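Local structure of exopolysaccharide biosynthesis protein (Pantoea stewartii subsp. stewartii DC283, 6TGF) at residues 174-179 with 224-229; 182-187 with 207-212; 232-237 with 267-272. The protein modifies the exopolysaccharide of the bacterial biofilm, probably as a glycan hydrolase, and has a parallel beta-helix fold like that of bacteriophage tailspikes. One frame throughout, in Å; residues are numbered along the deposited sequence.

Interaction 1: residues 174-179 with 224-229; sequences DDLRKT and FHWRRV. With EDO (1,2-ethanediol), chain C.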
loop_
_atom_site.group_PDB
_atom_site.type_symbol
_atom_site.label_atom_id
_atom_site.label_comp_id
_atom_site.label_asym_id
_atom_site.label_seq_id
_atom_site.Cartn_x
_atom_site.Cartn_y
_atom_site.Cartn_z
ATOM N N ASP B 174 -26.431 1.938 39.566
ATOM C CA ASP B 174 -27.594 1.477 40.373
ATOM C C ASP B 174 -27.854 2.499 41.488
ATOM O O ASP B 174 -29.018 2.925 41.642
ATOM C CB ASP B 174 -27.359 0.078 40.953
ATOM C CG ASP B 174 -27.475 -1.058 39.946
ATOM O OD1 ASP B 174 -27.831 -0.789 38.781
ATOM O OD2 ASP B 174 -27.202 -2.209 40.338
ATOM N N ASP B 175 -26.800 2.887 42.214
ATOM C CA ASP B 175 -26.857 3.867 43.332
ATOM C C ASP B 175 -27.002 5.288 42.768
ATOM O O ASP B 175 -27.691 6.104 43.416
ATOM C CB ASP B 175 -25.635 3.732 44.245
ATOM C CG ASP B 175 -25.627 2.442 45.050
ATOM O OD1 ASP B 175 -26.588 2.222 45.813
ATOM O OD2 ASP B 175 -24.668 1.660 44.896
ATOM N N LEU B 176 -26.386 5.572 41.614
ATOM C CA LEU B 176 -26.441 6.899 40.936
ATOM C C LEU B 176 -27.881 7.209 40.507
ATOM O O LEU B 176 -28.305 8.369 40.678
ATOM C CB LEU B 176 -25.501 6.903 39.726
ATOM C CG LEU B 176 -25.351 8.245 39.009
ATOM C CD1 LEU B 176 -24.674 9.271 39.904
ATOM C CD2 LEU B 176 -24.577 8.081 37.711
ATOM N N ARG B 177 -28.598 6.213 39.976
ATOM C CA ARG B 177 -29.998 6.351 39.485
ATOM C C ARG B 177 -30.961 6.558 40.663
ATOM O O ARG B 177 -32.112 6.958 40.405
ATOM C CB ARG B 177 -30.408 5.119 38.673
ATOM C CG ARG B 177 -29.806 5.066 37.277
ATOM C CD ARG B 177 -29.894 3.673 36.689
ATOM N NE ARG B 177 -29.422 3.612 35.312
ATOM C CZ ARG B 177 -29.155 2.489 34.651
ATOM N NH1 ARG B 177 -29.306 1.310 35.236
ATOM N NH2 ARG B 177 -28.731 2.543 33.402
ATOM N N LYS B 178 -30.514 6.284 41.893
ATOM C CA LYS B 178 -31.326 6.398 43.137
ATOM C C LYS B 178 -30.962 7.675 43.909
ATOM O O LYS B 178 -31.702 8.011 44.854
ATOM C CB LYS B 178 -31.116 5.158 44.011
ATOM C CG LYS B 178 -31.811 3.900 43.510
ATOM C CD LYS B 178 -31.316 2.632 44.170
ATOM C CE LYS B 178 -32.264 1.468 43.989
ATOM N NZ LYS B 178 -31.790 0.256 44.697
ATOM N N THR B 179 -29.876 8.356 43.531
ATOM C CA THR B 179 -29.361 9.574 44.212
ATOM C C THR B 179 -29.870 10.825 43.488
ATOM O O THR B 179 -29.350 11.116 42.399
ATOM C CB THR B 179 -27.828 9.575 44.269
ATOM O OG1 THR B 179 -27.401 8.370 44.906
ATOM C CG2 THR B 179 -27.268 10.773 45.005
ATOM N N PHE B 224 -35.090 13.291 37.727
ATOM C CA PHE B 224 -33.690 13.786 37.659
ATOM C C PHE B 224 -32.845 12.845 36.795
ATOM O O PHE B 224 -33.305 11.731 36.467
ATOM C CB PHE B 224 -33.083 13.897 39.060
ATOM C CG PHE B 224 -32.873 12.577 39.759
ATOM C CD1 PHE B 224 -31.717 11.838 39.554
ATOM C CD2 PHE B 224 -33.834 12.072 40.620
ATOM C CE1 PHE B 224 -31.528 10.624 40.196
ATOM C CE2 PHE B 224 -33.643 10.858 41.262
ATOM C CZ PHE B 224 -32.490 10.138 41.050
ATOM N N HIS B 225 -31.633 13.291 36.454
ATOM C CA HIS B 225 -30.605 12.493 35.739
ATOM C C HIS B 225 -29.213 13.054 36.039
ATOM O O HIS B 225 -29.124 14.175 36.581
ATOM C CB HIS B 225 -30.903 12.444 34.232
ATOM C CG HIS B 225 -30.513 13.676 33.486
ATOM N ND1 HIS B 225 -31.382 14.734 33.300
ATOM C CD2 HIS B 225 -29.362 14.020 32.869
ATOM C CE1 HIS B 225 -30.780 15.676 32.604
ATOM N NE2 HIS B 225 -29.539 15.264 32.329
ATOM N N TRP B 226 -28.180 12.277 35.707
ATOM C CA TRP B 226 -26.750 12.666 35.774
ATOM C C TRP B 226 -26.145 12.551 34.373
ATOM O O TRP B 226 -26.315 11.489 33.747
ATOM C CB TRP B 226 -25.998 11.790 36.783
ATOM C CG TRP B 226 -26.521 11.888 38.182
ATOM C CD1 TRP B 226 -27.502 11.124 38.741
ATOM C CD2 TRP B 226 -26.085 12.797 39.209
ATOM N NE1 TRP B 226 -27.708 11.495 40.042
ATOM C CE2 TRP B 226 -26.855 12.518 40.358
ATOM C CE3 TRP B 226 -25.127 13.815 39.271
ATOM C CZ2 TRP B 226 -26.693 13.222 41.551
ATOM C CZ3 TRP B 226 -24.968 14.509 40.451
ATOM C CH2 TRP B 226 -25.741 14.215 41.575
ATOM N N ARG B 227 -25.483 13.611 33.904
ATOM C CA ARG B 227 -24.808 13.663 32.579
ATOM C C ARG B 227 -23.299 13.515 32.799
ATOM O O ARG B 227 -22.738 14.297 33.591
ATOM C CB ARG B 227 -25.173 14.960 31.849
ATOM C CG ARG B 227 -24.414 15.199 30.549
ATOM C CD ARG B 227 -25.128 16.139 29.586
ATOM N NE ARG B 227 -26.214 16.887 30.218
ATOM C CZ ARG B 227 -27.509 16.826 29.885
ATOM N NH1 ARG B 227 -27.924 16.063 28.885
ATOM N NH2 ARG B 227 -28.390 17.552 30.554
ATOM N N ARG B 228 -22.684 12.530 32.139
ATOM C CA ARG B 228 -21.222 12.267 32.187
ATOM C C ARG B 228 -20.484 13.486 31.625
ATOM O O ARG B 228 -20.915 14.004 30.574
ATOM C CB ARG B 228 -20.876 11.007 31.388
ATOM C CG ARG B 228 -19.423 10.572 31.517
ATOM C CD ARG B 228 -19.112 9.322 30.719
ATOM N NE ARG B 228 -18.434 8.343 31.559
ATOM C CZ ARG B 228 -19.002 7.271 32.106
ATOM N NH1 ARG B 228 -20.278 6.989 31.896
ATOM N NH2 ARG B 228 -18.279 6.465 32.861
ATOM N N VAL B 229 -19.423 13.929 32.307
ATOM C CA VAL B 229 -18.496 14.989 31.814
ATOM C C VAL B 229 -17.515 14.322 30.845
ATOM O O VAL B 229 -16.636 13.571 31.315
ATOM C CB VAL B 229 -17.768 15.709 32.966
ATOM C CG1 VAL B 229 -16.823 16.786 32.449
ATOM C CG2 VAL B 229 -18.744 16.302 33.970
HETATM C C1 EDO C . -24.237 -4.667 39.100
HETATM O O1 EDO C . -25.208 -3.764 38.607
HETATM C C2 EDO C . -24.476 -6.074 38.694
HETATM O O2 EDO C . -25.169 -6.206 37.466
#
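Leu176 lies over one face of the Trp226 indole, and the two side chains cross obliquely. CD1 of Leu176 sits 3.6 Å from the centroid of the five-membered ring of Trp226, only 10° off the ring normal. This is a CH-pi contact. Leu176 CG also touches the ring, at CD1 and CG of Trp226. Chi1 of Trp226 (-61°) puts CG beside the backbone N and anti to the carbonyl carbon.

The rim of the same ring carries the polar bond. Trp226 NE1 donates to Thr179 O at 2.9 Å, with the acceptor in the ring plane and the donor nearly along the C=O axis. Phe224 comes in beside it. Its CE1 is 3.1 Å from Thr179 O, and its CZ is 3.3 Å from Arg177 O.

The acceptor is part of a type I beta turn. Asp175 O, just before it, takes Thr179 OG1 at 2.7 Å and Lys178 N at 3.2 Å, from opposite faces of its plane. The guanidinium of Arg177 turns to Asp213 in a salt bridge. Ile170 of strand 168-170 packs on Leu176 and Thr179.

The indole thus serves the turn twice, with a face for an apolar methyl and an N-H for a main-chain carbonyl. The contact joins the turn 176-179, next to helix 173-176, to strand 224-228 and satisfies the buried indole nitrogen.

Interaction 2: residues 182-187 with 207-212; sequences LFEGAK and SFQPAQ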
loop_
_atom_site.group_PDB
_atom_site.type_symbol
_atom_site.label_atom_id
_atom_site.label_comp_id
_atom_site.label_asym_id
_atom_site.label_seq_id
_atom_site.Cartn_x
_atom_site.Cartn_y
_atom_site.Cartn_z
ATOM N N LEU B 182 -28.478 17.407 44.693
ATOM C CA LEU B 182 -28.781 18.471 45.691
ATOM C C LEU B 182 -29.370 19.687 44.968
ATOM O O LEU B 182 -30.339 20.271 45.493
ATOM C CB LEU B 182 -27.504 18.854 46.448
ATOM C CG LEU B 182 -27.046 17.870 47.522
ATOM C CD1 LEU B 182 -25.730 18.322 48.137
ATOM C CD2 LEU B 182 -28.103 17.701 48.604
ATOM N N PHE B 183 -28.798 20.038 43.813
ATOM C CA PHE B 183 -29.190 21.208 42.984
ATOM C C PHE B 183 -28.779 20.979 41.524
ATOM O O PHE B 183 -28.004 20.040 41.250
ATOM C CB PHE B 183 -28.555 22.483 43.545
ATOM C CG PHE B 183 -27.076 22.377 43.817
ATOM C CD1 PHE B 183 -26.149 22.570 42.804
ATOM C CD2 PHE B 183 -26.607 22.081 45.088
ATOM C CE1 PHE B 183 -24.790 22.470 43.055
ATOM C CE2 PHE B 183 -25.246 21.983 45.337
ATOM C CZ PHE B 183 -24.341 22.176 44.321
ATOM N N GLU B 184 -29.293 21.820 40.622
ATOM C CA GLU B 184 -28.966 21.819 39.170
ATOM C C GLU B 184 -27.480 22.161 38.998
ATOM O O GLU B 184 -27.079 23.279 39.390
ATOM C CB GLU B 184 -29.856 22.818 38.425
ATOM C CG GLU B 184 -29.655 22.824 36.918
ATOM C CD GLU B 184 -30.157 21.586 36.195
ATOM O OE1 GLU B 184 -31.206 21.046 36.601
ATOM O OE2 GLU B 184 -29.497 21.165 35.226
ATOM N N GLY B 185 -26.699 21.226 38.446
ATOM C CA GLY B 185 -25.259 21.396 38.173
ATOM C C GLY B 185 -24.385 20.820 39.274
ATOM O O GLY B 185 -23.153 20.990 39.186
ATOM N N ALA B 186 -24.989 20.171 40.276
ATOM C CA ALA B 186 -24.287 19.486 41.389
ATOM C C ALA B 186 -23.372 18.400 40.813
ATOM O O ALA B 186 -23.861 17.587 40.005
ATOM C CB ALA B 186 -25.288 18.904 42.358
ATOM N N LYS B 187 -22.095 18.401 41.206
ATOM C CA LYS B 187 -21.063 17.463 40.686
ATOM C C LYS B 187 -20.952 16.258 41.622
ATOM O O LYS B 187 -21.005 16.450 42.856
ATOM C CB LYS B 187 -19.713 18.169 40.528
ATOM C CG LYS B 187 -19.681 19.231 39.437
ATOM C CD LYS B 187 -18.306 19.800 39.168
ATOM C CE LYS B 187 -18.352 21.250 38.735
ATOM N NZ LYS B 187 -17.169 21.624 37.927
ATOM N N SER B 207 -28.965 17.159 37.082
ATOM C CA SER B 207 -30.035 18.006 36.494
ATOM C C SER B 207 -31.415 17.441 36.848
ATOM O O SER B 207 -31.528 16.210 37.013
ATOM C CB SER B 207 -29.866 18.126 35.001
ATOM O OG SER B 207 -30.824 19.020 34.454
ATOM N N PHE B 208 -32.413 18.322 36.966
ATOM C CA PHE B 208 -33.850 17.981 37.140
ATOM C C PHE B 208 -34.577 18.114 35.796
ATOM O O PHE B 208 -35.767 17.756 35.729
ATOM C CB PHE B 208 -34.483 18.869 38.214
ATOM C CG PHE B 208 -33.760 18.844 39.536
ATOM C CD1 PHE B 208 -33.809 17.722 40.349
ATOM C CD2 PHE B 208 -33.021 19.937 39.963
ATOM C CE1 PHE B 208 -33.137 17.696 41.563
ATOM C CE2 PHE B 208 -32.352 19.910 41.178
ATOM C CZ PHE B 208 -32.411 18.790 41.975
ATOM N N GLN B 209 -33.881 18.611 34.766
ATOM C CA GLN B 209 -34.377 18.669 33.364
ATOM C C GLN B 209 -34.567 17.242 32.859
ATOM O O GLN B 209 -33.753 16.370 33.159
ATOM C CB GLN B 209 -33.401 19.435 32.467
ATOM C CG GLN B 209 -33.267 20.911 32.819
ATOM C CD GLN B 209 -34.561 21.666 32.637
ATOM O OE1 GLN B 209 -35.060 22.311 33.556
ATOM N NE2 GLN B 209 -35.125 21.577 31.442
ATOM N N PRO B 210 -35.632 16.947 32.077
ATOM C CA PRO B 210 -35.910 15.577 31.649
ATOM C C PRO B 210 -34.925 15.109 30.566
ATOM O O PRO B 210 -34.689 15.854 29.632
ATOM C CB PRO B 210 -37.343 15.620 31.089
ATOM C CG PRO B 210 -37.839 17.042 31.331
ATOM C CD PRO B 210 -36.609 17.901 31.536
ATOM N N ALA B 211 -34.376 13.901 30.731
ATOM C CA ALA B 211 -33.460 13.235 29.775
ATOM C C ALA B 211 -33.579 11.715 29.931
ATOM O O ALA B 211 -33.566 11.236 31.083
ATOM C CB ALA B 211 -32.043 13.703 30.002
ATOM N N GLN B 212 -33.694 10.996 28.810
ATOM C CA GLN B 212 -33.820 9.513 28.767
ATOM C C GLN B 212 -32.466 8.876 29.096
ATOM O O GLN B 212 -31.441 9.354 28.568
ATOM C CB GLN B 212 -34.334 9.049 27.400
ATOM C CG GLN B 212 -35.829 8.759 27.387
ATOM C CD GLN B 212 -36.449 8.838 26.012
ATOM O OE1 GLN B 212 -36.040 9.626 25.160
ATOM N NE2 GLN B 212 -37.467 8.022 25.790
#
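Ser207 OG is held from two directions. It donates to Glu184 OE2 at 2.6 Å and accepts from Gln209 N at 3.1 Å. The bond to Glu184 uses the syn lone pair of OE2. The second oxygen of Glu184 is used as well. Phe208 N donates to OE1 at 3.0 Å with an N-H...O angle of 163°. It meets OE1 on the syn side, tilted 23° out of the carboxylate plane. One carboxylate therefore takes a side-chain hydroxyl and the next backbone N-H together, which fixes the rotation of the group.

The Glu184 chain reaches across by bending. CG is anti to the backbone N, and the bend at chi2 (70°) turns CD toward Ser207.

The Phe208 ring touches the other segment with its CE2 corner. Its CE2 is 3.6 Å from Glu184 N and 3.7 Å from Phe183 C. The edge of the ring faces Leu182 O. Val146 also packs on this ring, and Phe224 of strand 224-228 touches Phe208 too.

The Glu184 segment is itself shaped by a type II beta turn from Phe183 to Ala186, closed by Ala186 N to Phe183 O at 3.2 Å. Gly185 takes the positive phi within it. Ala186 CB lies over one face of the Phe183 ring. Gly185 and Ala186 both make backbone hydrogen bonds to Gly206.

The Ser207 to Gln209 bond makes an ST turn. It forms where the chain leaves strand 202-207 of the mixed sheet, and the Glu184 carboxylate ties it to the type II turn before strand 187-190.

Interaction 3: residues 232-237 with 267-272; sequences DYNRLS and QPICVQ. With EDO (1,2-ethanediol), chain D.
Gln267 meets Tyr233 first, and the two side chains cross at about a right angle. The amide plane of Gln267 is turned 42° from the phenol ring. Its NE2 approaches Tyr233 CD2 at 3.2 Å, while CD of Gln267 lies 3.7 Å from Tyr233 CB. Pro268 follows and packs on Phe302 of the second subunit.

Ile269 has the most area covered in this contact. Chi2 of -169° keeps the chain extended, and CD1 comes to 3.3 Å from Asn234 O and 3.6 Å from Leu236 O. The side chains of Asn234 and Ile269 run past each other in opposite senses, with Asn234 OD1 3.6 Å from Ile269 CB. The loop it meets is shaped by an Asx turn: Asn234 N donates to Asp232 OD1 at 3.1 Å, from above the carboxylate plane. Asn234 also touches Val300 of the second subunit. The main chain of Asp232 binds an ethanediol, probably from the crystallisation liquor.

Val271 and Gln272 then form a short strand that pairs in parallel with strand 290-296, at the start of the parallel beta-helix. Helix 252-265 precedes it and packs on Leu236 and Gln267 through Trp261.

Gln272 comes last. Its CB lies 3.7 Å from Leu236 O, and the amide end leads away, where OE1 takes a hydrogen bond from Arg294. Its carbonyl O meets Ser237 CA at 3.3 Å in a CA-H...O contact.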
loop_
_atom_site.group_PDB
_atom_site.type_symbol
_atom_site.label_atom_id
_atom_site.label_comp_id
_atom_site.label_asym_id
_atom_site.label_seq_id
_atom_site.Cartn_x
_atom_site.Cartn_y
_atom_site.Cartn_z
ATOM N N ASP B 232 -13.583 14.478 25.496
ATOM C CA ASP B 232 -13.391 13.895 24.142
ATOM C C ASP B 232 -14.275 12.648 24.012
ATOM O O ASP B 232 -13.948 11.625 24.648
ATOM C CB ASP B 232 -11.911 13.582 23.902
ATOM C CG ASP B 232 -11.588 13.082 22.502
ATOM O OD1 ASP B 232 -12.492 13.108 21.643
ATOM O OD2 ASP B 232 -10.431 12.675 22.282
ATOM N N TYR B 233 -15.343 12.735 23.210
ATOM C CA TYR B 233 -16.328 11.644 22.969
ATOM C C TYR B 233 -15.644 10.445 22.299
ATOM O O TYR B 233 -16.242 9.349 22.306
ATOM C CB TYR B 233 -17.506 12.141 22.124
ATOM C CG TYR B 233 -18.516 12.974 22.874
ATOM C CD1 TYR B 233 -19.263 12.432 23.908
ATOM C CD2 TYR B 233 -18.738 14.301 22.546
ATOM C CE1 TYR B 233 -20.193 13.188 24.605
ATOM C CE2 TYR B 233 -19.666 15.071 23.229
ATOM C CZ TYR B 233 -20.397 14.513 24.264
ATOM O OH TYR B 233 -21.315 15.264 24.942
ATOM N N ASN B 234 -14.440 10.638 21.748
ATOM C CA ASN B 234 -13.660 9.581 21.047
ATOM C C ASN B 234 -12.887 8.716 22.054
ATOM O O ASN B 234 -12.307 7.702 21.613
ATOM C CB ASN B 234 -12.726 10.176 19.989
ATOM C CG ASN B 234 -13.470 10.677 18.770
ATOM O OD1 ASN B 234 -14.386 10.016 18.282
ATOM N ND2 ASN B 234 -13.081 11.837 18.266
ATOM N N ARG B 235 -12.881 9.081 23.343
ATOM C CA ARG B 235 -12.176 8.334 24.425
ATOM C C ARG B 235 -13.168 7.476 25.225
ATOM O O ARG B 235 -12.706 6.734 26.113
ATOM C CB ARG B 235 -11.423 9.302 25.343
ATOM C CG ARG B 235 -10.355 10.115 24.627
ATOM C CD ARG B 235 -9.384 10.815 25.559
ATOM N NE ARG B 235 -8.425 9.888 26.154
ATOM C CZ ARG B 235 -8.399 9.503 27.431
ATOM N NH1 ARG B 235 -9.281 9.966 28.304
ATOM N NH2 ARG B 235 -7.471 8.651 27.835
ATOM N N LEU B 236 -14.471 7.563 24.928
ATOM C CA LEU B 236 -15.512 6.675 25.516
ATOM C C LEU B 236 -15.266 5.236 25.046
ATOM O O LEU B 236 -14.766 5.058 23.915
ATOM C CB LEU B 236 -16.909 7.153 25.098
ATOM C CG LEU B 236 -17.443 8.392 25.816
ATOM C CD1 LEU B 236 -18.723 8.882 25.155
ATOM C CD2 LEU B 236 -17.691 8.117 27.291
ATOM N N SER B 237 -15.595 4.256 25.891
ATOM C CA SER B 237 -15.525 2.801 25.592
ATOM C C SER B 237 -16.782 2.110 26.129
ATOM O O SER B 237 -17.579 2.783 26.808
ATOM C CB SER B 237 -14.270 2.182 26.158
ATOM O OG SER B 237 -14.327 2.117 27.576
ATOM N N GLN B 267 -22.464 10.625 16.674
ATOM C CA GLN B 267 -21.022 10.535 17.031
ATOM C C GLN B 267 -20.402 9.374 16.257
ATOM O O GLN B 267 -20.783 8.224 16.460
ATOM C CB GLN B 267 -20.849 10.370 18.543
ATOM C CG GLN B 267 -20.736 11.692 19.291
ATOM C CD GLN B 267 -19.444 12.418 19.009
ATOM O OE1 GLN B 267 -18.515 11.876 18.413
ATOM N NE2 GLN B 267 -19.373 13.666 19.442
ATOM N N PRO B 268 -19.438 9.636 15.344
ATOM C CA PRO B 268 -18.904 8.595 14.463
ATOM C C PRO B 268 -18.149 7.439 15.148
ATOM O O PRO B 268 -18.018 6.407 14.507
ATOM C CB PRO B 268 -17.942 9.350 13.529
ATOM C CG PRO B 268 -17.600 10.626 14.270
ATOM C CD PRO B 268 -18.833 10.952 15.088
ATOM N N ILE B 269 -17.676 7.614 16.391
ATOM C CA ILE B 269 -16.900 6.567 17.130
ATOM C C ILE B 269 -17.741 5.287 17.208
ATOM O O ILE B 269 -17.151 4.189 17.178
ATOM C CB ILE B 269 -16.445 7.027 18.533
ATOM C CG1 ILE B 269 -15.378 6.073 19.086
ATOM C CG2 ILE B 269 -17.632 7.192 19.475
ATOM C CD1 ILE B 269 -15.036 6.257 20.545
ATOM N N CYS B 270 -19.064 5.427 17.323
ATOM C CA CYS B 270 -20.033 4.302 17.268
ATOM C C CYS B 270 -19.729 3.335 18.426
ATOM O O CYS B 270 -19.944 3.748 19.582
ATOM C CB CYS B 270 -19.991 3.664 15.884
ATOM S SG CYS B 270 -21.413 2.605 15.516
ATOM N N VAL B 271 -19.219 2.127 18.150
ATOM C CA VAL B 271 -18.955 1.069 19.174
ATOM C C VAL B 271 -17.439 0.902 19.341
ATOM O O VAL B 271 -16.786 0.430 18.390
ATOM C CB VAL B 271 -19.629 -0.265 18.798
ATOM C CG1 VAL B 271 -19.493 -1.297 19.908
ATOM C CG2 VAL B 271 -21.094 -0.075 18.430
ATOM N N GLN B 272 -16.913 1.265 20.516
ATOM C CA GLN B 272 -15.470 1.171 20.865
ATOM C C GLN B 272 -15.301 0.213 22.049
ATOM O O GLN B 272 -15.751 0.560 23.158
ATOM C CB GLN B 272 -14.912 2.556 21.200
ATOM C CG GLN B 272 -13.422 2.560 21.515
ATOM C CD GLN B 272 -12.588 2.161 20.322
ATOM O OE1 GLN B 272 -12.759 2.682 19.222
ATOM N NE2 GLN B 272 -11.670 1.233 20.534
HETATM C C1 EDO D . -13.072 10.864 28.242
HETATM O O1 EDO D . -12.857 12.085 27.562
HETATM C C2 EDO D . -13.326 11.048 29.693
HETATM O O2 EDO D . -13.859 9.903 30.334
#

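Overall arrangement
Interactions 1 and 2 both border the small mixed sheet, and interaction 2 is nested inside the loop that interaction 1 closes. Their centres are 9 Å apart. They meet where His225 N and Ser207 O probably hydrogen-bond. Interaction 1 is buried and rests on an aromatic face with one indole bond. Interaction 2 lies at the surface and relies on a carboxylate. Interaction 3 follows along the chain, about 21 Å from interaction 1, centre to centre. It lies at the beta-helix and near neighbouring subunits. It is partly buried and made of packing, side chain on side chain and side chain on main-chain carbonyls. Arg228 against Leu236 links it to interaction 1.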